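Local coordinates for acarbose Kinase Mak1 (Uncultured bacterium, PDB 6WB4), which phosphorylates the antidiabetic drug acarbose, with ATP as the probable phosphate donor, and belongs to the pfkB (ribokinase-like) family of carbohydrate kinases, at residues Q23-V28 / R151-H156; T177-H182 / K192-G197; D199-S204 / G222-V227; L247-I252 / A289-G294; A271-H276 / F284-A289. One frame throughout, in Å; residues are numbered along the deposited sequence.

Contact 1: Q23-V28 / R151-H156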
# COMPACT_ATOMS: atom_id res chain seq x y z
N GLN B 23 30.17 -10.50 17.76
CA GLN B 23 29.94 -11.75 17.04
C GLN B 23 28.45 -12.06 16.92
O GLN B 23 27.69 -11.87 17.86
CB GLN B 23 30.67 -12.90 17.73
CG GLN B 23 30.53 -14.24 17.03
CD GLN B 23 31.57 -14.43 15.93
OE1 GLN B 23 32.46 -13.60 15.75
NE2 GLN B 23 31.44 -15.52 15.16
N ALA B 24 28.03 -12.57 15.76
CA ALA B 24 26.64 -12.91 15.55
C ALA B 24 26.51 -14.42 15.38
O ALA B 24 27.36 -15.05 14.77
CB ALA B 24 26.08 -12.19 14.34
N ASP B 25 25.45 -14.99 15.93
CA ASP B 25 25.16 -16.39 15.74
C ASP B 25 24.61 -16.61 14.34
O ASP B 25 25.01 -17.54 13.63
CB ASP B 25 24.19 -16.89 16.80
CG ASP B 25 24.80 -16.86 18.18
OD1 ASP B 25 25.87 -17.49 18.36
OD2 ASP B 25 24.22 -16.20 19.08
N VAL B 26 23.66 -15.77 13.94
CA VAL B 26 23.09 -15.89 12.62
C VAL B 26 23.07 -14.56 11.87
O VAL B 26 22.45 -13.59 12.31
CB VAL B 26 21.68 -16.46 12.68
CG1 VAL B 26 21.05 -16.44 11.30
CG2 VAL B 26 21.70 -17.86 13.24
N LEU B 27 23.75 -14.53 10.74
CA LEU B 27 23.61 -13.41 9.82
C LEU B 27 22.58 -13.78 8.76
O LEU B 27 22.66 -14.85 8.16
CB LEU B 27 24.95 -13.06 9.19
CG LEU B 27 24.93 -11.97 8.12
CD1 LEU B 27 24.40 -10.64 8.65
CD2 LEU B 27 26.34 -11.80 7.58
N VAL B 28 21.60 -12.90 8.56
CA VAL B 28 20.62 -13.07 7.48
C VAL B 28 21.02 -12.16 6.33
O VAL B 28 21.32 -10.99 6.54
CB VAL B 28 19.19 -12.74 7.94
CG1 VAL B 28 18.18 -12.99 6.80
CG2 VAL B 28 18.81 -13.56 9.16
N ARG B 151 32.23 -11.77 11.05
CA ARG B 151 31.77 -11.58 12.42
C ARG B 151 30.61 -12.51 12.77
O ARG B 151 30.03 -12.41 13.86
CB ARG B 151 31.35 -10.12 12.63
CG ARG B 151 32.47 -9.11 12.43
CD ARG B 151 32.05 -7.69 12.83
NE ARG B 151 33.14 -6.72 12.67
CZ ARG B 151 34.00 -6.38 13.63
NH1 ARG B 151 33.93 -6.95 14.83
NH2 ARG B 151 34.95 -5.49 13.38
N SER B 152 30.25 -13.40 11.85
CA SER B 152 29.09 -14.27 12.07
C SER B 152 29.40 -15.76 12.02
O SER B 152 30.25 -16.22 11.25
CB SER B 152 28.00 -13.96 11.05
OG SER B 152 27.58 -12.61 11.17
N ARG B 153 28.64 -16.51 12.82
CA ARG B 153 28.87 -17.94 12.97
C ARG B 153 28.13 -18.75 11.92
O ARG B 153 28.65 -19.72 11.38
CB ARG B 153 28.46 -18.40 14.37
CG ARG B 153 28.71 -19.87 14.59
CD ARG B 153 28.18 -20.37 15.91
NE ARG B 153 28.00 -21.82 15.86
CZ ARG B 153 27.30 -22.53 16.74
NH1 ARG B 153 26.72 -21.93 17.78
NH2 ARG B 153 27.20 -23.84 16.59
N HIS B 154 26.90 -18.35 11.63
CA HIS B 154 26.09 -19.00 10.62
C HIS B 154 25.46 -17.93 9.71
O HIS B 154 25.14 -16.84 10.16
CB HIS B 154 25.02 -19.85 11.28
CG HIS B 154 24.05 -20.47 10.32
ND1 HIS B 154 24.23 -21.73 9.79
CD2 HIS B 154 22.92 -19.99 9.75
CE1 HIS B 154 23.23 -22.01 8.97
NE2 HIS B 154 22.43 -20.97 8.93
N VAL B 155 25.29 -18.26 8.44
CA VAL B 155 24.79 -17.31 7.47
C VAL B 155 23.56 -17.88 6.76
O VAL B 155 23.65 -18.88 6.05
CB VAL B 155 25.89 -16.94 6.45
CG1 VAL B 155 25.35 -15.99 5.40
CG2 VAL B 155 27.08 -16.32 7.18
N HIS B 156 22.40 -17.24 6.97
CA HIS B 156 21.16 -17.66 6.32
C HIS B 156 20.90 -16.75 5.13
O HIS B 156 20.91 -15.52 5.26
CB HIS B 156 19.99 -17.63 7.29
CG HIS B 156 18.69 -18.04 6.67
ND1 HIS B 156 18.38 -19.35 6.41
CD2 HIS B 156 17.63 -17.31 6.27
CE1 HIS B 156 17.17 -19.42 5.87
NE2 HIS B 156 16.70 -18.19 5.77

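Contact 2: T177-H182 / K192-G197. With AC1 (4,6-dideoxy-4-{[(1S,4R,5S,6S)-4,5,6-trihydroxy-3-(hydroxymethyl)cyclohex-2-en-1-yl]amino}-alpha-D-glucopyranose), chain D.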
# COMPACT_ATOMS: atom_id res chain seq x y z
N THR B 177 25.79 -22.74 6.36
CA THR B 177 24.87 -21.93 5.61
C THR B 177 23.49 -22.56 5.58
O THR B 177 23.36 -23.78 5.72
CB THR B 177 25.39 -21.71 4.17
OG1 THR B 177 25.73 -22.98 3.58
CG2 THR B 177 26.66 -20.85 4.20
N SER B 178 22.47 -21.72 5.43
CA SER B 178 21.11 -22.21 5.24
C SER B 178 20.41 -21.33 4.21
O SER B 178 20.90 -20.24 3.88
CB SER B 178 20.34 -22.23 6.56
OG SER B 178 20.22 -20.93 7.11
N THR B 179 19.29 -21.81 3.69
CA THR B 179 18.47 -21.02 2.78
C THR B 179 17.04 -21.56 2.75
O THR B 179 16.81 -22.73 3.02
CB THR B 179 19.03 -21.00 1.33
OG1 THR B 179 18.27 -20.07 0.54
CG2 THR B 179 18.95 -22.39 0.70
N ASP B 180 16.09 -20.70 2.39
CA ASP B 180 14.70 -21.11 2.33
C ASP B 180 14.20 -20.93 0.90
O ASP B 180 13.96 -19.82 0.44
CB ASP B 180 13.85 -20.29 3.30
CG ASP B 180 12.44 -20.83 3.45
OD1 ASP B 180 12.01 -21.66 2.62
OD2 ASP B 180 11.74 -20.40 4.39
N LEU B 181 14.02 -22.04 0.19
CA LEU B 181 13.67 -22.01 -1.22
C LEU B 181 12.20 -21.62 -1.45
O LEU B 181 11.81 -21.29 -2.56
CB LEU B 181 13.94 -23.37 -1.85
CG LEU B 181 15.40 -23.78 -1.77
CD1 LEU B 181 15.62 -25.10 -2.45
CD2 LEU B 181 16.26 -22.71 -2.45
N HIS B 182 11.43 -21.63 -0.37
CA HIS B 182 9.99 -21.35 -0.43
C HIS B 182 9.31 -22.23 -1.47
O HIS B 182 9.66 -23.40 -1.62
CB HIS B 182 9.76 -19.87 -0.71
CG HIS B 182 10.41 -18.98 0.30
ND1 HIS B 182 9.98 -18.90 1.61
CD2 HIS B 182 11.48 -18.16 0.21
CE1 HIS B 182 10.76 -18.06 2.28
NE2 HIS B 182 11.68 -17.60 1.45
N LYS B 192 18.55 -23.07 -8.13
CA LYS B 192 19.46 -24.20 -8.01
C LYS B 192 20.77 -23.89 -7.27
O LYS B 192 21.24 -24.70 -6.47
CB LYS B 192 19.74 -24.78 -9.40
CG LYS B 192 18.63 -25.70 -9.89
CD LYS B 192 18.86 -26.15 -11.33
CE LYS B 192 17.67 -26.95 -11.86
NZ LYS B 192 17.83 -27.28 -13.31
N ASP B 193 21.34 -22.71 -7.52
CA ASP B 193 22.56 -22.31 -6.82
C ASP B 193 22.38 -22.37 -5.30
O ASP B 193 23.28 -22.77 -4.57
CB ASP B 193 22.96 -20.89 -7.22
CG ASP B 193 23.85 -20.86 -8.45
OD1 ASP B 193 24.62 -21.82 -8.65
OD2 ASP B 193 23.80 -19.86 -9.20
N PHE B 194 21.20 -21.97 -4.84
CA PHE B 194 20.86 -22.00 -3.43
C PHE B 194 20.57 -23.42 -2.96
O PHE B 194 21.01 -23.84 -1.89
CB PHE B 194 19.65 -21.11 -3.16
CG PHE B 194 19.85 -19.67 -3.53
CD1 PHE B 194 20.44 -18.78 -2.65
CD2 PHE B 194 19.40 -19.19 -4.75
CE1 PHE B 194 20.60 -17.45 -2.99
CE2 PHE B 194 19.56 -17.86 -5.09
CZ PHE B 194 20.15 -16.99 -4.21
N ALA B 195 19.82 -24.16 -3.78
CA ALA B 195 19.46 -25.53 -3.45
C ALA B 195 20.69 -26.43 -3.34
O ALA B 195 20.74 -27.30 -2.48
CB ALA B 195 18.51 -26.09 -4.50
N TYR B 196 21.69 -26.20 -4.20
CA TYR B 196 22.87 -27.06 -4.22
C TYR B 196 24.03 -26.46 -3.44
O TYR B 196 25.08 -27.08 -3.30
CB TYR B 196 23.34 -27.32 -5.66
CG TYR B 196 22.28 -27.89 -6.58
CD1 TYR B 196 21.22 -28.64 -6.09
CD2 TYR B 196 22.34 -27.67 -7.95
CE1 TYR B 196 20.26 -29.15 -6.94
CE2 TYR B 196 21.39 -28.17 -8.81
CZ TYR B 196 20.35 -28.91 -8.30
OH TYR B 196 19.39 -29.41 -9.16
N GLY B 197 23.84 -25.25 -2.93
CA GLY B 197 24.93 -24.51 -2.35
C GLY B 197 24.90 -24.33 -0.84
O GLY B 197 25.87 -23.84 -0.26
C1 AC1 D . 10.39 -16.58 -4.19
O2 AC1 D . 8.46 -17.64 -5.21
C2 AC1 D . 9.00 -17.14 -3.97
C4A AC1 D . 4.92 -13.79 0.80
C3 AC1 D . 8.05 -16.11 -3.38
O3 AC1 D . 6.88 -16.80 -2.93
C4 AC1 D . 8.67 -15.33 -2.22
N4A AC1 D . 7.95 -14.07 -2.05
C5 AC1 D . 10.16 -15.02 -2.39
O5 AC1 D . 10.88 -16.13 -2.93
C6 AC1 D . 10.80 -14.70 -1.04
C1B AC1 D . 6.63 -14.06 -1.45
C2B AC1 D . 6.25 -12.66 -0.95
O2B AC1 D . 7.32 -11.73 -1.19
C3B AC1 D . 5.86 -12.63 0.53
O3B AC1 D . 5.25 -11.37 0.87
O4 AC1 D . 4.32 -13.70 2.10
C5B AC1 D . 5.81 -14.98 0.72
C7B AC1 D . 6.56 -15.13 -0.37
C6B AC1 D . 5.91 -15.99 1.83
O6B AC1 D . 7.30 -16.25 2.08

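Contact 3: D199-S204 / G222-V227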
# COMPACT_ATOMS: atom_id res chain seq x y z
N ASP B 199 24.22 -25.68 3.26
CA ASP B 199 24.36 -26.84 4.14
C ASP B 199 22.99 -27.31 4.63
O ASP B 199 22.72 -28.51 4.69
CB ASP B 199 25.28 -26.51 5.32
CG ASP B 199 26.69 -26.11 4.88
OD1 ASP B 199 27.32 -26.88 4.13
OD2 ASP B 199 27.16 -25.02 5.25
N TYR B 200 22.14 -26.37 5.02
CA TYR B 200 20.81 -26.71 5.50
C TYR B 200 19.77 -26.10 4.57
O TYR B 200 19.65 -24.88 4.49
CB TYR B 200 20.58 -26.23 6.94
CG TYR B 200 21.81 -26.31 7.82
CD1 TYR B 200 22.62 -27.44 7.85
CD2 TYR B 200 22.17 -25.23 8.62
CE1 TYR B 200 23.74 -27.50 8.65
CE2 TYR B 200 23.30 -25.29 9.43
CZ TYR B 200 24.08 -26.43 9.43
OH TYR B 200 25.21 -26.49 10.22
N VAL B 201 19.03 -26.95 3.86
CA VAL B 201 18.07 -26.47 2.88
C VAL B 201 16.64 -26.60 3.38
O VAL B 201 16.24 -27.66 3.86
CB VAL B 201 18.21 -27.23 1.54
CG1 VAL B 201 17.15 -26.78 0.52
CG2 VAL B 201 19.63 -27.09 0.98
N PHE B 202 15.89 -25.51 3.28
CA PHE B 202 14.47 -25.52 3.64
C PHE B 202 13.66 -25.23 2.38
O PHE B 202 14.03 -24.37 1.57
CB PHE B 202 14.15 -24.48 4.72
CG PHE B 202 14.90 -24.69 6.02
CD1 PHE B 202 16.18 -24.19 6.19
CD2 PHE B 202 14.32 -25.41 7.06
CE1 PHE B 202 16.87 -24.39 7.38
CE2 PHE B 202 15.01 -25.62 8.26
CZ PHE B 202 16.28 -25.11 8.42
N VAL B 203 12.56 -25.94 2.20
CA VAL B 203 11.71 -25.71 1.04
C VAL B 203 10.25 -26.03 1.35
O VAL B 203 9.96 -26.90 2.17
CB VAL B 203 12.19 -26.55 -0.17
CG1 VAL B 203 12.14 -28.04 0.15
CG2 VAL B 203 11.37 -26.22 -1.43
N SER B 204 9.35 -25.29 0.72
CA SER B 204 7.92 -25.50 0.84
C SER B 204 7.48 -26.69 0.01
O SER B 204 8.06 -26.97 -1.04
CB SER B 204 7.15 -24.26 0.40
OG SER B 204 5.75 -24.48 0.47
N GLY B 222 24.39 -31.27 -4.91
CA GLY B 222 24.66 -30.24 -3.92
C GLY B 222 25.33 -30.68 -2.63
O GLY B 222 25.56 -31.87 -2.42
N ARG B 223 25.62 -29.72 -1.75
CA ARG B 223 26.37 -30.01 -0.52
C ARG B 223 25.50 -30.17 0.72
O ARG B 223 26.02 -30.33 1.82
CB ARG B 223 27.39 -28.90 -0.26
CG ARG B 223 26.75 -27.55 -0.00
CD ARG B 223 27.78 -26.48 0.35
NE ARG B 223 28.36 -26.70 1.67
CZ ARG B 223 29.61 -27.10 1.86
NH1 ARG B 223 30.40 -27.32 0.82
NH2 ARG B 223 30.08 -27.28 3.09
N ALA B 224 24.18 -30.14 0.54
CA ALA B 224 23.24 -30.18 1.66
C ALA B 224 23.44 -31.41 2.53
O ALA B 224 23.67 -32.50 2.02
CB ALA B 224 21.81 -30.13 1.16
N GLN B 225 23.38 -31.21 3.85
CA GLN B 225 23.46 -32.32 4.80
C GLN B 225 22.09 -32.91 5.02
O GLN B 225 21.95 -34.09 5.33
CB GLN B 225 24.06 -31.86 6.13
CG GLN B 225 25.49 -31.37 6.04
CD GLN B 225 25.92 -30.68 7.31
OE1 GLN B 225 25.33 -30.87 8.37
NE2 GLN B 225 26.96 -29.86 7.22
N PHE B 226 21.06 -32.08 4.89
CA PHE B 226 19.69 -32.55 4.95
C PHE B 226 18.74 -31.57 4.24
O PHE B 226 19.12 -30.45 3.93
CB PHE B 226 19.25 -32.75 6.40
CG PHE B 226 19.60 -31.61 7.31
CD1 PHE B 226 18.75 -30.53 7.45
CD2 PHE B 226 20.78 -31.63 8.04
CE1 PHE B 226 19.08 -29.48 8.29
CE2 PHE B 226 21.10 -30.58 8.88
CZ PHE B 226 20.25 -29.51 9.00
N VAL B 227 17.52 -32.02 3.98
CA VAL B 227 16.53 -31.15 3.34
C VAL B 227 15.25 -31.16 4.16
O VAL B 227 14.67 -32.21 4.41
CB VAL B 227 16.22 -31.59 1.90
CG1 VAL B 227 15.07 -30.76 1.34
CG2 VAL B 227 17.45 -31.45 1.01
O HOH W 1 27.07 -29.47 4.05

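Contact 4: L247-I252 / A289-G294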
# COMPACT_ATOMS: atom_id res chain seq x y z
N LEU B 247 12.34 -38.20 7.80
CA LEU B 247 11.89 -38.04 9.17
C LEU B 247 10.63 -37.20 9.16
O LEU B 247 10.62 -36.07 8.66
CB LEU B 247 12.97 -37.39 10.05
CG LEU B 247 13.85 -38.35 10.86
CD1 LEU B 247 14.39 -39.48 9.98
CD2 LEU B 247 14.99 -37.59 11.52
N ARG B 248 9.54 -37.75 9.69
CA ARG B 248 8.27 -37.05 9.68
C ARG B 248 7.99 -36.37 11.02
O ARG B 248 8.08 -37.00 12.07
CB ARG B 248 7.16 -38.05 9.34
CG ARG B 248 7.38 -38.74 8.00
CD ARG B 248 6.26 -39.70 7.64
NE ARG B 248 5.99 -39.69 6.20
CZ ARG B 248 6.65 -40.43 5.32
NH1 ARG B 248 7.63 -41.24 5.73
NH2 ARG B 248 6.34 -40.37 4.03
N ILE B 249 7.67 -35.08 10.98
CA ILE B 249 7.42 -34.32 12.21
C ILE B 249 6.01 -33.75 12.22
O ILE B 249 5.71 -32.79 11.51
CB ILE B 249 8.42 -33.17 12.43
CG1 ILE B 249 9.85 -33.71 12.52
CG2 ILE B 249 8.12 -32.46 13.73
CD1 ILE B 249 10.54 -33.78 11.21
N SER B 250 5.17 -34.32 13.07
CA SER B 250 3.77 -33.92 13.17
C SER B 250 3.67 -32.48 13.65
O SER B 250 4.49 -32.02 14.45
CB SER B 250 3.03 -34.85 14.12
OG SER B 250 3.28 -36.21 13.80
N PRO B 251 2.66 -31.75 13.15
CA PRO B 251 2.46 -30.38 13.61
C PRO B 251 2.10 -30.37 15.09
O PRO B 251 1.64 -31.39 15.62
CB PRO B 251 1.31 -29.86 12.75
CG PRO B 251 0.59 -31.08 12.31
CD PRO B 251 1.62 -32.18 12.20
N ILE B 252 2.30 -29.25 15.76
CA ILE B 252 2.20 -29.21 17.22
C ILE B 252 1.08 -28.28 17.67
O ILE B 252 0.92 -27.19 17.14
CB ILE B 252 3.56 -28.77 17.83
CG1 ILE B 252 4.52 -29.96 17.86
CG2 ILE B 252 3.39 -28.22 19.22
CD1 ILE B 252 5.84 -29.68 18.53
N ALA B 289 12.10 -28.49 17.50
CA ALA B 289 12.18 -27.09 17.89
C ALA B 289 11.54 -26.25 16.81
O ALA B 289 10.74 -25.36 17.09
CB ALA B 289 13.63 -26.67 18.13
N GLY B 290 11.87 -26.57 15.55
CA GLY B 290 11.32 -25.90 14.39
C GLY B 290 9.81 -25.96 14.38
O GLY B 290 9.15 -24.95 14.11
N ALA B 291 9.25 -27.13 14.67
CA ALA B 291 7.79 -27.28 14.72
C ALA B 291 7.14 -26.41 15.80
O ALA B 291 6.08 -25.82 15.56
CB ALA B 291 7.42 -28.74 14.95
N VAL B 292 7.79 -26.30 16.97
CA VAL B 292 7.27 -25.46 18.07
C VAL B 292 7.25 -24.00 17.63
O VAL B 292 6.25 -23.30 17.81
CB VAL B 292 8.10 -25.61 19.38
CG1 VAL B 292 7.66 -24.58 20.42
CG2 VAL B 292 7.97 -27.03 19.96
N GLY B 293 8.37 -23.55 17.06
CA GLY B 293 8.44 -22.22 16.49
C GLY B 293 7.31 -22.01 15.50
O GLY B 293 6.61 -21.01 15.57
N GLY B 294 7.11 -22.97 14.60
CA GLY B 294 6.03 -22.93 13.64
C GLY B 294 4.64 -22.82 14.27
O GLY B 294 3.82 -22.00 13.85

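Contact 5: A271-H276 / F284-A289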
# COMPACT_ATOMS: atom_id res chain seq x y z
N ALA B 271 14.02 -20.17 12.16
CA ALA B 271 14.70 -19.49 13.28
C ALA B 271 14.93 -20.41 14.48
O ALA B 271 16.03 -20.46 15.03
CB ALA B 271 13.93 -18.26 13.70
N ALA B 272 13.89 -21.14 14.87
CA ALA B 272 13.99 -22.07 15.99
C ALA B 272 14.83 -23.29 15.64
O ALA B 272 15.61 -23.76 16.48
CB ALA B 272 12.60 -22.50 16.45
N PHE B 273 14.68 -23.81 14.42
CA PHE B 273 15.51 -24.93 13.96
C PHE B 273 16.98 -24.54 14.06
O PHE B 273 17.78 -25.26 14.65
CB PHE B 273 15.17 -25.31 12.52
CG PHE B 273 15.87 -26.57 12.03
CD1 PHE B 273 17.24 -26.57 11.75
CD2 PHE B 273 15.16 -27.75 11.85
CE1 PHE B 273 17.88 -27.72 11.32
CE2 PHE B 273 15.80 -28.91 11.42
CZ PHE B 273 17.15 -28.89 11.15
N LEU B 274 17.32 -23.41 13.46
CA LEU B 274 18.69 -22.94 13.46
C LEU B 274 19.25 -22.78 14.86
O LEU B 274 20.37 -23.21 15.14
CB LEU B 274 18.79 -21.61 12.71
CG LEU B 274 18.50 -21.69 11.21
CD1 LEU B 274 18.71 -20.34 10.56
CD2 LEU B 274 19.36 -22.78 10.55
N CYS B 275 18.46 -22.19 15.76
CA CYS B 275 18.94 -21.92 17.11
C CYS B 275 19.23 -23.21 17.86
O CYS B 275 20.27 -23.33 18.51
CB CYS B 275 17.93 -21.06 17.88
SG CYS B 275 18.06 -19.31 17.45
N HIS B 276 18.33 -24.18 17.75
CA HIS B 276 18.53 -25.46 18.40
C HIS B 276 19.73 -26.21 17.81
O HIS B 276 20.60 -26.67 18.54
CB HIS B 276 17.29 -26.33 18.27
CG HIS B 276 17.30 -27.53 19.17
ND1 HIS B 276 17.89 -28.72 18.81
CD2 HIS B 276 16.78 -27.72 20.40
CE1 HIS B 276 17.74 -29.60 19.79
NE2 HIS B 276 17.07 -29.01 20.77
N PHE B 284 17.11 -34.28 14.53
CA PHE B 284 15.75 -34.69 14.83
C PHE B 284 15.12 -33.71 15.83
O PHE B 284 13.97 -33.28 15.65
CB PHE B 284 15.74 -36.12 15.38
CG PHE B 284 14.37 -36.71 15.51
CD1 PHE B 284 13.29 -36.16 14.82
CD2 PHE B 284 14.15 -37.82 16.31
CE1 PHE B 284 12.03 -36.70 14.94
CE2 PHE B 284 12.88 -38.36 16.43
CZ PHE B 284 11.82 -37.80 15.74
N GLY B 285 15.86 -33.37 16.87
CA GLY B 285 15.40 -32.42 17.86
C GLY B 285 15.32 -31.00 17.33
O GLY B 285 14.45 -30.23 17.74
N ALA B 286 16.23 -30.65 16.43
CA ALA B 286 16.20 -29.32 15.82
C ALA B 286 14.92 -29.16 15.00
O ALA B 286 14.36 -28.07 14.91
CB ALA B 286 17.43 -29.09 14.95
N ALA B 287 14.47 -30.26 14.40
CA ALA B 287 13.23 -30.25 13.64
C ALA B 287 12.03 -30.01 14.55
O ALA B 287 11.12 -29.25 14.19
CB ALA B 287 13.06 -31.56 12.89
N ARG B 288 12.02 -30.63 15.73
CA ARG B 288 10.92 -30.45 16.67
C ARG B 288 10.91 -29.04 17.25
O ARG B 288 9.85 -28.45 17.45
CB ARG B 288 10.96 -31.49 17.79
CG ARG B 288 10.01 -32.67 17.53
CD ARG B 288 9.91 -33.61 18.72
NE ARG B 288 8.88 -33.19 19.67
CZ ARG B 288 9.10 -32.95 20.96
NH1 ARG B 288 10.32 -33.08 21.46
NH2 ARG B 288 8.10 -32.57 21.74
N ALA B 289 12.10 -28.49 17.50
CA ALA B 289 12.18 -27.09 17.89
C ALA B 289 11.54 -26.25 16.81
O ALA B 289 10.74 -25.36 17.09
CB ALA B 289 13.63 -26.67 18.13

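Contact 1: Q23-V28 / R151-H156
Residues A24-V28 and S152-H156 run in parallel as neighbours in the central mixed sheet, and their register holds past an irregular corner at D25 and R153. A24 N first meets R151 O at 2.8 Å, and R153 N answers to A24 O. At the corner the H154 N to D25 O bond is weak; beyond it, L27 N bonds to H154 O (2.8 Å, 167° at the hydrogen), and L27 O then takes H156 N at 2.7 Å. L27 is thus gripped on both its backbone polar atoms, as expected in the parallel core of a ribokinase-like alpha/beta fold. On one face, S152 OG lies 3.3 Å from L27 CB and 3.5 Å from A24 CB. The torsion setting OG anti to its own carbonyl carbon (chi1 -60°) brings it alongside these methylene and methyl groups, while its hydrogen-bonding partner is G148 O. V26, V28, H154 and H156 occupy the other face. There V26 CG2 approaches the H154 ring obliquely, and V28 CG1 comes to the H156 ring at its edge, 4.4 Å from CD2. H156 ND1 and H154 NE2 both bond to S178 OG, and H154 ND1 to S176 OG; the H156 side chain lies about 4 Å from a bound calcium ion. At the outer end, the bent Q23 side chain folds over R151 O, with CD 3.3 Å from it.

Contact 2: T177-H182 / K192-G197
L181 reaches the helix with both its methyl branches: CD1 touches A195 CB at 3.7 Å, and CD2 meets F194 CB at 3.8 Å. One leucine fork is thereby divided between successive helical residues. T179 adds a second point of contact, crossing the F194 side chain at about a right angle. Its CG2 rests 3.6 Å from F194 O, and its OG1 stands 4.1 Å from F194 CD1, oblique to the ring. What fixes that hydroxyl lies further out, since T179 OG1 is hydrogen-bonded to V157 O on the neighbouring strand. The packing belongs to a beta-alpha-beta unit in which strand 176-180 leads through the short helix 192-195 into strand 200-204; L181 also touches V201 and V203 of that last strand. D180 makes an Asx turn, its OD1 accepting from H182 N at 3.0 Å, met from above the carboxylate plane (40° out of it). The same aspartate sets its CG beneath one face of the H182 imidazole, toward the rim. H182 belongs to both the glycan and the ATP pockets, and its CD2 lies 3.7 Å from C6 of AC1, the pseudodisaccharide unit of acarbose, which is hydrogen-bonded by R126, H62 and D183.

Contact 3: D199-S204 / G222-V227
The rings of Y200 and F226 lie almost parallel, their planes 7° apart, but are slid so far along each other that they barely overlap; the centroids are 5.2 Å apart. The nearest atoms are Y200 CD1 and F226 CZ. In F226 the ring is turned to stand between the backbone N and carbonyl carbon (chi1 46°), which brings CZ and CE2 close to Y200 CD1. Q225 runs alongside the tyrosine, pointing the same way, its amide nearly perpendicular to the ring and its OE1 in the ring plane 3.7 Å from Y200 CE1. These strands, 200-204 and 226-230, form a beta-alpha-beta unit with helix 211-221 between them, and Y277 meets both aromatic rings edge-to-face. At the opening of the strand pair, R223 forms a salt bridge with D199, NE (2.7 Å) and NH2 (3.0 Å) both directed to the one oxygen D199 OD1. The guanidinium and carboxylate planes are 73° apart, and NH2 uses the syn lone pair while NE comes from above the carboxylate. A water donates to the same OD1 and to R223 O, and accepts from Q225 NE2, while D199 OD2 bonds to T177 N. Backbone pairing is sparse: Q225 N to D199 O is 2.9 Å, whereas V201 N to F226 O is weak. On the face turned from the rings, V201 CG2 packs against A224 CB at 3.7 Å.

Contact 4: L247-I252 / A289-G294
A291 CB fits into the hollow between two isoleucines, 4.0 Å from I249 CG2 and 4.0 Å from I252 CD1. I249 CG2 and I252 CD1 are themselves 6.0 Å apart. The small alanine bump enters between them from the helix side, with S250 O a more distant neighbour of the same CB. The relation is reciprocal. I252 CD1, at the end of a chain extended along chi2 (-175°), drops into the shallow notch between A291 CB and V292 CG2, which lie 5.3 Å apart on the helix surface, and its closer approach, 3.7 Å, is to V292. That valine sets out from the helix in another direction, yet its CG2, beside the backbone N (chi1 172°), is the branch that meets I252 CD1, and the two side chains cross obliquely. Strand 247-249, at the edge of the central sheet, and the segment that follows it are here laid against helix 283-298; the side-chain contacts are all between apolar groups, and no hydrogen bond crosses. I252 also reaches A295 one turn further along the helix, and V292 packs on L313, L316 and L317 of helix 310-318. The bound ATP touches P251 on the one segment and G294 on the other, so the interlocked methyls lie next to the nucleotide pocket. The A291 side chain itself is about 5 Å from the ATP.

Contact 5: A271-H276 / F284-A289
F273 lays its ring against A286 and A287 where helix 265-280 meets helix 283-298. The axes of segments 271-276 and 284-289 come within 7.5 Å, their N-to-C directions 145° apart, so they run roughly antiparallel. F273 CB lies 3.7 Å from A286 O, having left the backbone with CG anti to N (chi1 -173°), and the ring turns from there toward the other helix. CG and CD2 both lie by A286 O, CE2 passes A287 N at 3.5 Å with A287 CB a little further off, and CD1, CE1 and CZ lie beneath A286 CB. That methyl sits over the centre of the ring, 3.7 Å from the centroid and only 7° off the normal, a CH-pi contact. One helical turn on, H276 lays a ring face over G285 O, while its CB meets A289 CB at 3.7 Å. No hydrogen bond crosses between the segments, so this close helix-helix seam probably rests mainly on van der Waals and CH-pi packing of small residues and backbone against the rings.

In the fold
Contacts 1, 2 and 3 follow one another across the same sheet. Contacts 1 and 2 meet where the two histidines of contact 1 reach S178, and contact 1 touches contact 3 through H154 CE1 and Y200 CE2, 3.3 Å apart. Contacts 2 and 3, with centres about 7 Å apart, are probably linked by L181 N to F202 O at 2.7 Å. Contact 5 backs the sheet, with F273 CZ 3.5 Å from F226 CE1 of contact 3, and shares A289 and helix 283-298 with contact 4. Two pocket regions are served from separated places: contact 2 brings H182 to the bound glycan and ATP, whereas contact 4, about 21 Å away between centres, borders the ATP through P251 and G294.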